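PDB 3VWC: serine protease inhibitor 1 from Coprinopsis cinerea, which probably inhibits serine-type endopeptidases. Local coordinates for residues P63-Q67 against M79-W84. Sequence-based numbering, arbitrary orientation.
Sequences PVAPQ and MEDKKW
The extended strand 63-67 of this beta-trefoil is crossed by residues 79-84, the end of the connection from strand 70-73 to strand 84-88; the end-to-end directions lie 107° apart. The nearest CA atoms are those of A65 and K82, 4.9 Å apart. D81 takes a left-handed conformation (phi/psi 69/54) and K82 follows at -90/1, turning the connection past the strand before the chain becomes extended from K83 into W84.

A single direct hydrogen bond joins the segments: with chi1 m and chi2 near 90°, W84 brings NE1 to V64 O (3.0 Å, 165°). Three waters bridge the segments: water 1 between V64 O and K82 O (both 2.8 Å), water 2 between P66 O (3.1 Å) and D81 OD2 (2.6 Å), and water 3 between P66 O and E80 O (both 2.7 Å). D81 OD1 bonds to S103 OG.

Apolar contacts pair A65 CB with M79 CB (4.0 Å), P66 CD with W84 CZ2 (3.7 Å) and P63 CG with K82 CD (3.8 Å). Methyl groups also meet oxygens in van der Waals contact: A65 CB lies 3.5 Å from E80 O, and M79 (chi1 m, chi2 t, chi3 p) carries CE to 3.4 Å from Q67 OE1.

W84 also packs edge-to-face with W108. The crossing thus joins strand to connection through indole and water, V64 O taking the indole N-H with water 1 also at 2.8 Å from V64 O, while V64 and A65 are backbone hydrogen-bonded to L57 and F72 in the sheet.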
ATOM      1  N   PRO A  63      -7.782  -6.271   6.192  1.00 14.14           N
ATOM      2  CA  PRO A  63      -6.520  -6.579   5.504  1.00 13.41           C
ATOM      3  C   PRO A  63      -6.693  -6.221   4.035  1.00 13.63           C
ATOM      4  O   PRO A  63      -7.794  -6.337   3.501  1.00 13.78           O
ATOM      5  CB  PRO A  63      -6.381  -8.106   5.683  1.00 15.72           C
ATOM      6  CG  PRO A  63      -7.809  -8.616   5.803  1.00 13.98           C
ATOM      7  CD  PRO A  63      -8.511  -7.499   6.593  1.00 13.66           C
ATOM      8  N   VAL A  64      -5.621  -5.794   3.361  1.00 10.43           N
ATOM      9  CA  VAL A  64      -5.727  -5.433   1.955  1.00 11.65           C
ATOM     10  C   VAL A  64      -5.261  -6.517   1.003  1.00 12.30           C
ATOM     11  O   VAL A  64      -4.416  -7.382   1.360  1.00 11.58           O
ATOM     12  CB  VAL A  64      -5.045  -4.067   1.664  1.00 10.51           C
ATOM     13  CG1 VAL A  64      -5.521  -2.980   2.578  1.00 11.63           C
ATOM     14  CG2 VAL A  64      -3.508  -4.113   1.875  1.00 13.02           C
ATOM     15  N   ALA A  65      -5.827  -6.528  -0.194  1.00 12.26           N
ATOM     16  CA  ALA A  65      -5.642  -7.569  -1.146  1.00 13.09           C
ATOM     17  C   ALA A  65      -5.913  -6.999  -2.534  1.00 12.16           C
ATOM     18  O   ALA A  65      -6.666  -6.009  -2.663  1.00 10.72           O
ATOM     19  CB  ALA A  65      -6.619  -8.731  -0.811  1.00 13.16           C
ATOM     20  N   PRO A  66      -5.349  -7.607  -3.561  1.00 12.14           N
ATOM     21  CA  PRO A  66      -5.469  -7.160  -4.942  1.00 11.89           C
ATOM     22  C   PRO A  66      -6.686  -7.785  -5.599  1.00 15.87           C
ATOM     23  O   PRO A  66      -7.044  -8.920  -5.282  1.00 17.18           O
ATOM     24  CB  PRO A  66      -4.178  -7.680  -5.604  1.00 15.51           C
ATOM     25  CG  PRO A  66      -3.851  -8.960  -4.804  1.00 15.23           C
ATOM     26  CD  PRO A  66      -4.335  -8.677  -3.380  1.00 11.65           C
ATOM     27  N   GLN A  67      -7.363  -7.029  -6.455  1.00 13.98           N
ATOM     28  CA  GLN A  67      -8.466  -7.583  -7.226  1.00 13.71           C
ATOM     29  C   GLN A  67      -8.591  -6.770  -8.516  1.00 13.92           C
ATOM     30  O   GLN A  67      -8.597  -5.549  -8.483  1.00 11.98           O
ATOM     31  CB  GLN A  67      -9.745  -7.528  -6.398  1.00 14.20           C
ATOM     32  CG  GLN A  67     -10.988  -8.023  -7.124  1.00 19.94           C
ATOM     33  CD  GLN A  67     -12.199  -7.965  -6.246  1.00 21.25           C
ATOM     34  OE1 GLN A  67     -12.383  -8.835  -5.394  1.00 23.75           O
ATOM     35  NE2 GLN A  67     -12.932  -6.850  -6.308  1.00 20.68           N
ATOM     36  N   MET A  79     -11.463 -12.546   0.097  1.00 22.03           N
ATOM     37  CA  MET A  79     -10.422 -12.162  -0.854  1.00 24.88           C
ATOM     38  C   MET A  79      -9.134 -12.961  -0.665  1.00 22.06           C
ATOM     39  O   MET A  79      -8.655 -13.176   0.453  1.00 24.62           O
ATOM     40  CB  MET A  79     -10.135 -10.656  -0.777  1.00 23.99           C
ATOM     41  CG  MET A  79     -11.381  -9.795  -1.056  1.00 21.83           C
ATOM     42  SD  MET A  79     -10.966  -8.052  -1.272  1.00 21.86           S
ATOM     43  CE  MET A  79     -10.256  -8.126  -2.901  1.00 23.22           C
ATOM     44  N   GLU A  80      -8.590 -13.387  -1.791  1.00 22.46           N
ATOM     45  CA  GLU A  80      -7.376 -14.166  -1.791  1.00 21.22           C
ATOM     46  C   GLU A  80      -6.178 -13.233  -1.892  1.00 21.95           C
ATOM     47  O   GLU A  80      -6.315 -12.013  -2.103  1.00 22.82           O
ATOM     48  CB  GLU A  80      -7.376 -15.157  -2.958  1.00 25.58           C
ATOM     49  CG  GLU A  80      -8.336 -16.355  -2.754  1.00 29.86           C
ATOM     50  CD  GLU A  80      -8.154 -17.070  -1.388  1.00 42.56           C
ATOM     51  OE1 GLU A  80      -7.052 -17.611  -1.119  1.00 41.95           O
ATOM     52  OE2 GLU A  80      -9.126 -17.127  -0.591  1.00 49.79           O
ATOM     53  N   ASP A  81      -5.017 -13.799  -1.600  1.00 18.86           N
ATOM     54  CA  ASP A  81      -3.754 -13.103  -1.817  1.00 17.43           C
ATOM     55  C   ASP A  81      -3.540 -11.915  -0.885  1.00 14.41           C
ATOM     56  O   ASP A  81      -3.122 -10.841  -1.337  1.00 14.79           O
ATOM     57  CB  ASP A  81      -3.625 -12.703  -3.280  1.00 15.59           C
ATOM     58  CG  ASP A  81      -3.924 -13.843  -4.227  1.00 22.26           C
ATOM     59  OD1 ASP A  81      -3.236 -14.883  -4.176  1.00 23.36           O
ATOM     60  OD2 ASP A  81      -4.784 -13.671  -5.100  1.00 24.97           O
ATOM     61  N   LYS A  82      -3.655 -12.158   0.419  1.00 16.08           N
ATOM     62  CA  LYS A  82      -3.484 -11.128   1.410  1.00 12.72           C
ATOM     63  C   LYS A  82      -2.059 -10.944   1.929  1.00 13.52           C
ATOM     64  O   LYS A  82      -1.821 -10.126   2.774  1.00 15.05           O
ATOM     65  CB  LYS A  82      -4.403 -11.382   2.619  1.00 20.22           C
ATOM     66  CG  LYS A  82      -5.864 -11.449   2.249  1.00 20.93           C
ATOM     67  CD  LYS A  82      -6.734 -11.370   3.492  1.00 35.92           C
ATOM     68  CE  LYS A  82      -8.203 -11.581   3.138  1.00 40.40           C
ATOM     69  NZ  LYS A  82      -8.953 -12.071   4.327  1.00 48.99           N
ATOM     70  N   LYS A  83      -1.112 -11.726   1.423  1.00 15.24           N
ATOM     71  CA  LYS A  83       0.265 -11.642   1.925  1.00 14.94           C
ATOM     72  C   LYS A  83       1.123 -10.772   0.994  1.00  8.90           C
ATOM     73  O   LYS A  83       1.026 -10.866  -0.212  1.00 12.29           O
ATOM     74  CB  LYS A  83       0.890 -13.061   1.966  1.00 16.19           C
ATOM     75  CG  LYS A  83       0.494 -13.902   3.179  1.00 25.78           C
ATOM     76  CD  LYS A  83       1.185 -15.297   3.079  1.00 26.82           C
ATOM     77  CE  LYS A  83       0.936 -16.163   4.309  1.00 40.32           C
ATOM     78  NZ  LYS A  83       1.983 -17.231   4.515  1.00 44.42           N
ATOM     79  N   TRP A  84       1.898  -9.886   1.613  1.00 10.90           N
ATOM     80  CA  TRP A  84       2.765  -8.897   0.897  1.00 10.30           C
ATOM     81  C   TRP A  84       4.224  -8.995   1.349  1.00 10.66           C
ATOM     82  O   TRP A  84       4.510  -9.230   2.553  1.00 12.76           O
ATOM     83  CB  TRP A  84       2.272  -7.472   1.211  1.00 11.05           C
ATOM     84  CG  TRP A  84       0.826  -7.273   0.793  1.00 12.50           C
ATOM     85  CD1 TRP A  84      -0.276  -7.495   1.563  1.00 12.42           C
ATOM     86  CD2 TRP A  84       0.351  -6.915  -0.510  1.00  9.52           C
ATOM     87  NE1 TRP A  84      -1.421  -7.251   0.827  1.00  9.50           N
ATOM     88  CE2 TRP A  84      -1.067  -6.889  -0.449  1.00  8.75           C
ATOM     89  CE3 TRP A  84       0.991  -6.583  -1.725  1.00 10.50           C
ATOM     90  CZ2 TRP A  84      -1.865  -6.594  -1.554  1.00 10.97           C
ATOM     91  CZ3 TRP A  84       0.175  -6.279  -2.855  1.00  9.92           C
ATOM     92  CH2 TRP A  84      -1.250  -6.247  -2.732  1.00  8.31           C
TER
HETATM   93  O   HOH W   1      -2.844  -7.718   3.629  1.00 12.49           O
HETATM   94  O   HOH W   2      -6.195 -11.746  -6.106  1.00 23.48           O
HETATM   95  O   HOH W   3      -8.075 -10.639  -3.531  1.00 23.56           O